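Local structure of Serpin48 (Tenebrio molitor, 3OZQ) at residues E30-V36 with F368-T374; Y89-N95 with I166-N172; K147-L151 with V314-F318. The protein inhibits the serine protease SPE with high specificity in the innate immunity of the beetle, as a member of the serpin family. Residues are numbered along the deposited sequence.

Interaction 1: E30-V36 with F368-T374; sequences EKANFLV and FAGRVTT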
loop_
_atom_site.group_PDB
_atom_site.type_symbol
_atom_site.label_atom_id
_atom_site.label_comp_id
_atom_site.label_asym_id
_atom_site.label_seq_id
_atom_site.Cartn_x
_atom_site.Cartn_y
_atom_site.Cartn_z
ATOM N N GLU A 30 3.760 -8.742 11.193
ATOM C CA GLU A 30 3.062 -9.708 10.342
ATOM C C GLU A 30 3.867 -11.005 10.192
ATOM O O GLU A 30 5.039 -10.980 9.816
ATOM C CB GLU A 30 2.724 -9.087 8.979
ATOM C CG GLU A 30 1.691 -7.951 9.057
ATOM C CD GLU A 30 0.341 -8.430 9.579
ATOM O OE1 GLU A 30 -0.294 -7.703 10.381
ATOM O OE2 GLU A 30 -0.064 -9.560 9.204
ATOM N N LYS A 31 3.234 -12.133 10.488
ATOM C CA LYS A 31 3.929 -13.417 10.527
ATOM C C LYS A 31 3.659 -14.326 9.321
ATOM O O LYS A 31 4.260 -15.388 9.194
ATOM C CB LYS A 31 3.591 -14.166 11.818
ATOM C CG LYS A 31 2.202 -13.877 12.375
ATOM C CD LYS A 31 1.123 -13.884 11.290
ATOM C CE LYS A 31 -0.063 -13.012 11.713
ATOM N NZ LYS A 31 0.363 -11.804 12.506
ATOM N N ALA A 32 2.742 -13.917 8.457
ATOM C CA ALA A 32 2.432 -14.676 7.261
ATOM C C ALA A 32 2.252 -13.707 6.098
ATOM O O ALA A 32 3.109 -12.856 5.862
ATOM C CB ALA A 32 1.186 -15.525 7.479
ATOM N N ASN A 33 1.154 -13.823 5.366
ATOM C CA ASN A 33 0.946 -12.919 4.247
ATOM C C ASN A 33 0.646 -11.519 4.754
ATOM O O ASN A 33 0.065 -11.340 5.828
ATOM C CB ASN A 33 -0.176 -13.391 3.316
ATOM C CG ASN A 33 -0.033 -14.845 2.909
ATOM O OD1 ASN A 33 1.060 -15.406 2.949
ATOM N ND2 ASN A 33 -1.142 -15.458 2.504
ATOM N N PHE A 34 1.079 -10.518 3.993
ATOM C CA PHE A 34 0.595 -9.175 4.223
ATOM C C PHE A 34 0.592 -8.321 2.947
ATOM O O PHE A 34 1.210 -8.673 1.916
ATOM C CB PHE A 34 1.321 -8.471 5.403
ATOM C CG PHE A 34 2.744 -8.063 5.105
ATOM C CD1 PHE A 34 3.015 -6.889 4.420
ATOM C CD2 PHE A 34 3.802 -8.852 5.506
ATOM C CE1 PHE A 34 4.332 -6.502 4.148
ATOM C CE2 PHE A 34 5.107 -8.481 5.234
ATOM C CZ PHE A 34 5.371 -7.302 4.546
ATOM N N LEU A 35 -0.137 -7.210 3.050
ATOM C CA LEU A 35 -0.250 -6.209 1.995
ATOM C C LEU A 35 -0.173 -4.843 2.671
ATOM O O LEU A 35 -0.791 -4.633 3.713
ATOM C CB LEU A 35 -1.589 -6.358 1.259
ATOM C CG LEU A 35 -1.936 -5.324 0.184
ATOM C CD1 LEU A 35 -0.977 -5.452 -0.999
ATOM C CD2 LEU A 35 -3.369 -5.494 -0.299
ATOM N N VAL A 36 0.616 -3.934 2.095
ATOM C CA VAL A 36 0.756 -2.585 2.613
ATOM C C VAL A 36 0.904 -1.568 1.475
ATOM O O VAL A 36 1.426 -1.895 0.407
ATOM C CB VAL A 36 1.947 -2.467 3.609
ATOM C CG1 VAL A 36 3.293 -2.856 2.933
ATOM C CG2 VAL A 36 1.997 -1.055 4.270
ATOM N N PHE A 368 1.535 -0.658 -3.942
ATOM C CA PHE A 368 1.296 -1.695 -2.946
ATOM C C PHE A 368 2.487 -2.635 -2.948
ATOM O O PHE A 368 3.110 -2.843 -3.982
ATOM C CB PHE A 368 0.071 -2.528 -3.317
ATOM C CG PHE A 368 -1.244 -1.876 -3.001
ATOM C CD1 PHE A 368 -1.770 -1.936 -1.718
ATOM C CD2 PHE A 368 -1.977 -1.244 -3.992
ATOM C CE1 PHE A 368 -3.000 -1.366 -1.421
ATOM C CE2 PHE A 368 -3.213 -0.662 -3.701
ATOM C CZ PHE A 368 -3.721 -0.732 -2.413
ATOM N N ALA A 369 2.808 -3.188 -1.786
ATOM C CA ALA A 369 3.823 -4.217 -1.693
ATOM C C ALA A 369 3.378 -5.245 -0.652
ATOM O O ALA A 369 2.568 -4.943 0.213
ATOM C CB ALA A 369 5.151 -3.624 -1.326
ATOM N N GLY A 370 3.887 -6.459 -0.751
ATOM C CA GLY A 370 3.506 -7.476 0.208
ATOM C C GLY A 370 4.166 -8.804 -0.085
ATOM O O GLY A 370 5.089 -8.906 -0.891
ATOM N N ARG A 371 3.682 -9.833 0.591
ATOM C CA ARG A 371 4.271 -11.134 0.451
ATOM C C ARG A 371 3.210 -12.190 0.675
ATOM O O ARG A 371 2.171 -11.941 1.312
ATOM C CB ARG A 371 5.410 -11.302 1.448
ATOM C CG ARG A 371 4.943 -11.570 2.832
ATOM C CD ARG A 371 6.100 -11.706 3.767
ATOM N NE ARG A 371 5.630 -11.994 5.110
ATOM C CZ ARG A 371 6.395 -12.495 6.067
ATOM N NH1 ARG A 371 7.670 -12.759 5.816
ATOM N NH2 ARG A 371 5.885 -12.738 7.268
ATOM N N VAL A 372 3.471 -13.361 0.105
ATOM C CA VAL A 372 2.671 -14.543 0.328
ATOM C C VAL A 372 3.636 -15.628 0.795
ATOM O O VAL A 372 4.611 -15.928 0.102
ATOM C CB VAL A 372 2.045 -15.034 -0.982
ATOM C CG1 VAL A 372 1.380 -16.405 -0.764
ATOM C CG2 VAL A 372 1.062 -14.006 -1.530
ATOM N N THR A 373 3.386 -16.181 1.976
ATOM C CA THR A 373 4.191 -17.276 2.499
ATOM C C THR A 373 3.298 -18.488 2.707
ATOM O O THR A 373 3.784 -19.581 3.002
ATOM C CB THR A 373 4.809 -16.943 3.868
ATOM O OG1 THR A 373 3.771 -16.915 4.854
ATOM C CG2 THR A 373 5.530 -15.597 3.830
ATOM N N THR A 374 1.991 -18.288 2.561
ATOM C CA THR A 374 1.030 -19.346 2.840
ATOM C C THR A 374 -0.229 -19.201 1.988
ATOM O O THR A 374 -0.704 -18.091 1.753
ATOM C CB THR A 374 0.644 -19.359 4.338
ATOM O OG1 THR A 374 0.227 -20.673 4.716
ATOM C CG2 THR A 374 -0.492 -18.382 4.612
#

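Interaction 2: Y89-N95 with I166-N172; sequences YTLHTAN and INALYFN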
loop_
_atom_site.group_PDB
_atom_site.type_symbol
_atom_site.label_atom_id
_atom_site.label_comp_id
_atom_site.label_asym_id
_atom_site.label_seq_id
_atom_site.Cartn_x
_atom_site.Cartn_y
_atom_site.Cartn_z
ATOM N N TYR A 89 -7.967 1.356 -14.966
ATOM C CA TYR A 89 -7.774 0.902 -13.589
ATOM C C TYR A 89 -8.035 1.997 -12.560
ATOM O O TYR A 89 -7.853 3.185 -12.845
ATOM C CB TYR A 89 -6.359 0.364 -13.399
ATOM C CG TYR A 89 -5.263 1.397 -13.580
ATOM C CD1 TYR A 89 -5.037 2.386 -12.625
ATOM C CD2 TYR A 89 -4.439 1.368 -14.697
ATOM C CE1 TYR A 89 -4.024 3.320 -12.790
ATOM C CE2 TYR A 89 -3.430 2.293 -14.869
ATOM C CZ TYR A 89 -3.220 3.263 -13.919
ATOM O OH TYR A 89 -2.206 4.178 -14.111
ATOM N N THR A 90 -8.432 1.590 -11.354
ATOM C CA THR A 90 -8.794 2.552 -10.314
ATOM C C THR A 90 -8.265 2.184 -8.930
ATOM O O THR A 90 -8.462 1.065 -8.445
ATOM C CB THR A 90 -10.315 2.683 -10.193
ATOM O OG1 THR A 90 -10.912 2.566 -11.489
ATOM C CG2 THR A 90 -10.689 4.031 -9.564
ATOM N N LEU A 91 -7.602 3.138 -8.293
ATOM C CA LEU A 91 -7.299 3.038 -6.876
ATOM C C LEU A 91 -8.445 3.654 -6.076
ATOM O O LEU A 91 -8.824 4.800 -6.319
ATOM C CB LEU A 91 -6.002 3.772 -6.567
ATOM C CG LEU A 91 -5.587 3.754 -5.099
ATOM C CD1 LEU A 91 -5.287 2.309 -4.671
ATOM C CD2 LEU A 91 -4.377 4.646 -4.912
ATOM N N HIS A 92 -9.016 2.882 -5.154
ATOM C CA HIS A 92 -10.057 3.372 -4.257
ATOM C C HIS A 92 -9.433 3.621 -2.892
ATOM O O HIS A 92 -8.759 2.755 -2.346
ATOM C CB HIS A 92 -11.200 2.353 -4.135
ATOM C CG HIS A 92 -11.892 2.064 -5.433
ATOM N ND1 HIS A 92 -11.401 1.168 -6.357
ATOM C CD2 HIS A 92 -13.027 2.574 -5.972
ATOM C CE1 HIS A 92 -12.208 1.125 -7.404
ATOM N NE2 HIS A 92 -13.200 1.973 -7.197
ATOM N N THR A 93 -9.638 4.818 -2.355
ATOM C CA THR A 93 -9.099 5.156 -1.046
ATOM C C THR A 93 -10.172 5.834 -0.225
ATOM O O THR A 93 -10.995 6.578 -0.755
ATOM C CB THR A 93 -7.893 6.108 -1.176
ATOM O OG1 THR A 93 -8.355 7.425 -1.507
ATOM C CG2 THR A 93 -6.965 5.634 -2.259
ATOM N N ALA A 94 -10.176 5.558 1.068
ATOM C CA ALA A 94 -11.003 6.298 2.000
ATOM C C ALA A 94 -10.058 6.741 3.088
ATOM O O ALA A 94 -9.768 5.979 4.009
ATOM C CB ALA A 94 -12.093 5.423 2.562
ATOM N N ASN A 95 -9.557 7.964 2.955
ATOM C CA ASN A 95 -8.590 8.512 3.883
ATOM C C ASN A 95 -9.230 9.662 4.629
ATOM O O ASN A 95 -9.835 10.552 4.029
ATOM C CB ASN A 95 -7.322 8.992 3.160
ATOM C CG ASN A 95 -6.590 7.865 2.435
ATOM O OD1 ASN A 95 -5.656 8.110 1.644
ATOM N ND2 ASN A 95 -7.009 6.624 2.692
ATOM N N ILE A 166 -7.186 7.592 9.407
ATOM C CA ILE A 166 -7.764 6.388 8.831
ATOM C C ILE A 166 -7.355 6.309 7.365
ATOM O O ILE A 166 -7.420 7.315 6.659
ATOM C CB ILE A 166 -9.288 6.459 8.870
ATOM C CG1 ILE A 166 -9.776 6.253 10.299
ATOM C CG2 ILE A 166 -9.875 5.421 7.956
ATOM C CD1 ILE A 166 -8.977 5.230 11.059
ATOM N N ASN A 167 -6.948 5.124 6.918
ATOM C CA ASN A 167 -6.408 4.931 5.554
ATOM C C ASN A 167 -6.792 3.575 4.975
ATOM O O ASN A 167 -6.089 2.600 5.166
ATOM C CB ASN A 167 -4.885 5.052 5.607
ATOM C CG ASN A 167 -4.215 4.918 4.248
ATOM O OD1 ASN A 167 -4.843 5.052 3.199
ATOM N ND2 ASN A 167 -2.912 4.696 4.276
ATOM N N ALA A 168 -7.919 3.524 4.279
ATOM C CA ALA A 168 -8.429 2.289 3.717
ATOM C C ALA A 168 -8.318 2.376 2.211
ATOM O O ALA A 168 -8.644 3.408 1.626
ATOM C CB ALA A 168 -9.857 2.092 4.091
ATOM N N LEU A 169 -7.867 1.298 1.584
ATOM C CA LEU A 169 -7.767 1.277 0.123
ATOM C C LEU A 169 -7.705 -0.110 -0.480
ATOM O O LEU A 169 -7.495 -1.110 0.204
ATOM C CB LEU A 169 -6.577 2.110 -0.411
ATOM C CG LEU A 169 -5.149 2.113 0.168
ATOM C CD1 LEU A 169 -4.828 1.007 1.131
ATOM C CD2 LEU A 169 -4.036 2.240 -0.909
ATOM N N TYR A 170 -7.885 -0.137 -1.792
ATOM C CA TYR A 170 -7.772 -1.347 -2.576
ATOM C C TYR A 170 -7.708 -0.913 -4.029
ATOM O O TYR A 170 -8.141 0.188 -4.378
ATOM C CB TYR A 170 -8.955 -2.285 -2.327
ATOM C CG TYR A 170 -10.266 -1.821 -2.917
ATOM C CD1 TYR A 170 -10.647 -2.208 -4.197
ATOM C CD2 TYR A 170 -11.132 -1.004 -2.192
ATOM C CE1 TYR A 170 -11.851 -1.794 -4.742
ATOM C CE2 TYR A 170 -12.340 -0.579 -2.731
ATOM C CZ TYR A 170 -12.693 -0.981 -4.010
ATOM O OH TYR A 170 -13.886 -0.567 -4.559
ATOM N N PHE A 171 -7.158 -1.786 -4.865
ATOM C CA PHE A 171 -6.844 -1.474 -6.251
ATOM C C PHE A 171 -7.680 -2.354 -7.164
ATOM O O PHE A 171 -7.965 -3.506 -6.839
ATOM C CB PHE A 171 -5.367 -1.767 -6.508
ATOM C CG PHE A 171 -4.858 -1.241 -7.821
ATOM C CD1 PHE A 171 -4.897 0.114 -8.102
ATOM C CD2 PHE A 171 -4.322 -2.104 -8.773
ATOM C CE1 PHE A 171 -4.411 0.604 -9.315
ATOM C CE2 PHE A 171 -3.836 -1.617 -9.983
ATOM C CZ PHE A 171 -3.874 -0.260 -10.250
ATOM N N ASN A 172 -8.067 -1.806 -8.309
ATOM C CA ASN A 172 -8.811 -2.560 -9.305
ATOM C C ASN A 172 -8.175 -2.418 -10.684
ATOM O O ASN A 172 -8.057 -1.304 -11.204
ATOM C CB ASN A 172 -10.262 -2.095 -9.337
ATOM C CG ASN A 172 -11.036 -2.696 -10.488
ATOM O OD1 ASN A 172 -11.652 -3.759 -10.355
ATOM N ND2 ASN A 172 -11.004 -2.024 -11.636
#

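Interaction 3: K147-L151 with V314-F318; sequences KIQNL and VQKSF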
loop_
_atom_site.group_PDB
_atom_site.type_symbol
_atom_site.label_atom_id
_atom_site.label_comp_id
_atom_site.label_asym_id
_atom_site.label_seq_id
_atom_site.Cartn_x
_atom_site.Cartn_y
_atom_site.Cartn_z
ATOM N N LYS A 147 -16.575 -2.900 0.860
ATOM C CA LYS A 147 -15.504 -3.887 0.695
ATOM C C LYS A 147 -14.533 -3.926 1.883
ATOM O O LYS A 147 -13.828 -4.918 2.095
ATOM C CB LYS A 147 -14.700 -3.594 -0.576
ATOM C CG LYS A 147 -15.484 -3.619 -1.894
ATOM C CD LYS A 147 -15.958 -5.015 -2.265
ATOM C CE LYS A 147 -16.196 -5.148 -3.772
ATOM N NZ LYS A 147 -16.684 -3.880 -4.389
ATOM N N ILE A 148 -14.481 -2.834 2.640
ATOM C CA ILE A 148 -13.570 -2.723 3.774
ATOM C C ILE A 148 -14.340 -2.393 5.042
ATOM O O ILE A 148 -14.928 -1.322 5.178
ATOM C CB ILE A 148 -12.442 -1.701 3.509
ATOM C CG1 ILE A 148 -11.565 -2.200 2.355
ATOM C CG2 ILE A 148 -11.617 -1.463 4.783
ATOM C CD1 ILE A 148 -10.335 -1.351 2.094
ATOM N N GLN A 149 -14.348 -3.343 5.963
ATOM C CA GLN A 149 -15.207 -3.243 7.122
ATOM C C GLN A 149 -14.382 -3.278 8.392
ATOM O O GLN A 149 -13.254 -3.789 8.396
ATOM C CB GLN A 149 -16.246 -4.368 7.105
ATOM C CG GLN A 149 -17.174 -4.304 5.904
ATOM C CD GLN A 149 -18.343 -5.265 6.010
ATOM O OE1 GLN A 149 -18.351 -6.163 6.854
ATOM N NE2 GLN A 149 -19.345 -5.074 5.155
ATOM N N ASN A 150 -14.938 -2.697 9.451
ATOM C CA ASN A 150 -14.342 -2.777 10.768
ATOM C C ASN A 150 -12.886 -2.366 10.793
ATOM O O ASN A 150 -12.056 -3.033 11.405
ATOM C CB ASN A 150 -14.495 -4.201 11.306
ATOM C CG ASN A 150 -15.935 -4.552 11.565
ATOM O OD1 ASN A 150 -16.512 -4.109 12.554
ATOM N ND2 ASN A 150 -16.538 -5.323 10.664
ATOM N N LEU A 151 -12.572 -1.268 10.122
ATOM C CA LEU A 151 -11.206 -0.778 10.118
ATOM C C LEU A 151 -10.750 -0.431 11.530
ATOM O O LEU A 151 -9.694 -0.878 11.970
ATOM C CB LEU A 151 -11.058 0.432 9.191
ATOM C CG LEU A 151 -9.616 0.899 8.964
ATOM C CD1 LEU A 151 -9.454 1.552 7.589
ATOM C CD2 LEU A 151 -9.169 1.832 10.079
ATOM N N VAL A 314 -4.036 4.082 11.104
ATOM C CA VAL A 314 -4.480 2.742 10.793
ATOM C C VAL A 314 -4.746 2.597 9.307
ATOM O O VAL A 314 -5.594 3.295 8.741
ATOM C CB VAL A 314 -5.746 2.358 11.627
ATOM C CG1 VAL A 314 -6.129 0.900 11.366
ATOM C CG2 VAL A 314 -5.460 2.543 13.091
ATOM N N GLN A 315 -3.972 1.732 8.671
ATOM C CA GLN A 315 -4.226 1.377 7.276
ATOM C C GLN A 315 -4.877 0.017 7.172
ATOM O O GLN A 315 -4.464 -0.928 7.828
ATOM C CB GLN A 315 -2.937 1.399 6.466
ATOM C CG GLN A 315 -3.148 1.141 4.982
ATOM C CD GLN A 315 -1.862 1.214 4.201
ATOM O OE1 GLN A 315 -1.484 2.284 3.721
ATOM N NE2 GLN A 315 -1.180 0.077 4.058
ATOM N N LYS A 316 -5.887 -0.086 6.328
ATOM C CA LYS A 316 -6.443 -1.387 6.002
ATOM C C LYS A 316 -6.627 -1.487 4.512
ATOM O O LYS A 316 -7.092 -0.544 3.876
ATOM C CB LYS A 316 -7.784 -1.603 6.704
ATOM C CG LYS A 316 -8.277 -3.036 6.635
ATOM C CD LYS A 316 -9.427 -3.228 7.612
ATOM C CE LYS A 316 -9.770 -4.713 7.763
ATOM N NZ LYS A 316 -10.739 -4.971 8.869
ATOM N N SER A 317 -6.240 -2.631 3.959
ATOM C CA SER A 317 -6.298 -2.844 2.516
ATOM C C SER A 317 -6.421 -4.331 2.220
ATOM O O SER A 317 -6.138 -5.168 3.076
ATOM C CB SER A 317 -5.045 -2.268 1.845
ATOM O OG SER A 317 -3.901 -3.055 2.137
ATOM N N PHE A 318 -6.862 -4.649 1.007
ATOM C CA PHE A 318 -6.878 -6.023 0.529
ATOM C C PHE A 318 -6.539 -6.074 -0.947
ATOM O O PHE A 318 -6.575 -5.057 -1.656
ATOM C CB PHE A 318 -8.242 -6.671 0.755
ATOM C CG PHE A 318 -9.311 -6.151 -0.142
ATOM C CD1 PHE A 318 -9.962 -4.963 0.161
ATOM C CD2 PHE A 318 -9.681 -6.844 -1.281
ATOM C CE1 PHE A 318 -10.956 -4.474 -0.667
ATOM C CE2 PHE A 318 -10.669 -6.359 -2.114
ATOM C CZ PHE A 318 -11.308 -5.175 -1.805
#

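Interaction 1: E30-V36 with F368-T374
That a sheet can join the two ends of a chain is well illustrated by the serpin B sheet, where strand 34-36, which follows the first long helix, pairs antiparallel with strand 365-372 near the C-terminus. Walking along the latter, Phe-368 sits beside the end of the short strand, its CD1 3.7 Å from CD1 of Leu-35. Ala-369 is paired with Val-36 by two backbone bonds, N to Val-36 O and Val-36 N to its own O, each 2.9 Å. At Gly-370 the strands draw close, with CA 4.3 Å from CA of Leu-35 and 3.1 Å from O of Phe-34; a CB here would run into that oxygen. Arg-371 closes the next pair, its N 3.0 Å from Phe-34 O and its O 3.2 Å from Phe-34 N. Its extended side chain lies on the face shared with Phe-34 and Val-36, which helix 10-29 covers, and NE donates to Ala-32 O at 2.8 Å, while NH1 forms a salt bridge with Glu-247. After Val-372, whose backbone bonds to Phe-356 on the other flank, regular pairing gives way to one side chain. Asn-33 OD1 accepts from Thr-373 N at 2.6 Å and from Thr-374 N at 3.1 Å, and Asn-33 ND2 reaches Thr-374 O at 2.8 Å.

Interaction 2: Y89-N95 with I166-N172
The backbone of two paired strands sets which face each side chain lies on, and the rotamers then settle which of them meet; residues 89-95 with 166-172 make a compact example. The antiparallel backbone is held by three hydrogen-bonded pairs, Thr-90 with Asn-172, His-92 with Tyr-170 and Ala-94 with Ala-168; the shortest bond, from Ala-94 N to Ala-168 O, is 2.7 Å. On the face of His-92 and Tyr-170, the m rotamer of the histidine and the p rotamer of the tyrosine bring their rings nearly parallel, 7° apart with centroids 4.5 Å from each other, yet slid so far that they barely overlap. Instead His-92 CB sits over the tyrosine face, a CH-pi contact of 3.8 Å to the ring centroid. Gln-145 takes a hydrogen bond with Tyr-170 OH, and Phe-318 meets the tyrosine ring on the side away from His-92. The other face is mostly apolar. Leu-91, in tp, brings CD1 to 4.0 Å from Leu-169 CD2 and 4.1 Å from Phe-171 CD1, and the t rotamer of Phe-171 carries its CZ to 3.7 Å from Tyr-89 CD1. Farther along, Asn-95 (m) and Asn-167 (t) turn toward one another: ND2 of Asn-95 makes a weak bond of 2.7 Å to OD1 of Asn-167, which also bonds to Ser-40 on helix 38-50. With helix 129-143 over Ala-94 and Ile-166, and helix 38-50 beneath the asparagines, this is the central sheet A of a serpin, in the region known in the family as the shutter.

Interaction 3: K147-L151 with V314-F318
A segment without regular structure can cover a sheet without any backbone-to-backbone pairing, and residues 147-151, in the connection that follows helix 129-143, do so across strand 310-321. The two paths run roughly antiparallel, 155° apart end to end, but their backbones do not pair; even the nearest CA atoms, of Leu-151 and Lys-316, are 6.3 Å apart. Lys-147 begins the contact with the aliphatic part of its side chain, CB lying 3.8 Å from Phe-318 CE1, while its amino end leads away toward Glu-327 in a long, weak ion pair. Ile-148 points at the strand and is buried: CG1 meets the edge of the Phe-318 ring, 3.8 Å from CE1, and CD1 lies 3.8 Å from Lys-316 O. Gln-149 turns its side chain outward and contributes its carbonyl instead, O receiving a hydrogen bond of 2.8 Å from Lys-316 NZ. At Asn-150 the backbone takes a left-handed conformation, and its O lies 3.5 Å from the same NZ, a weak bond. Leu-151 then turns back to the sheet, with CD2 3.4 Å from Val-314 CG1 and CD1 3.7 Å from Lys-316 CB, and packs on Ile-166 and Ala-168 of the adjoining strand as well. Fully extended Lys-316 thus passes along apolar neighbours to reach main-chain oxygens. Because the connection is held by dispersion contacts and one charged side chain rather than by strand pairing, the chemistry is consistent with the serpin mechanism, in which this covering layer must give way when the reactive centre loop inserts into sheet A.

In the fold
The three contacts sample successive layers of one fold. Interaction 2 is the most buried, regular strand pairing within sheet A; interaction 1 is also strand pairing, but it belongs to sheet B and frays at the partly exposed end into side-chain bonds. Interaction 3 lies nearer the surface and relies on packing and a lysine. Interactions 2 and 3 share a seam: strands 163-174 and 310-321 are parallel neighbours, with Asn-167 N 2.9 Å from Val-314 O, the join that opens when a serpin takes up its reactive loop. Interaction 1 packs beneath both, Phe-368 CZ lying 3.3 Å from Leu-169 CD2 and Leu-35 CD2 3.5 Å from Ser-317 OG.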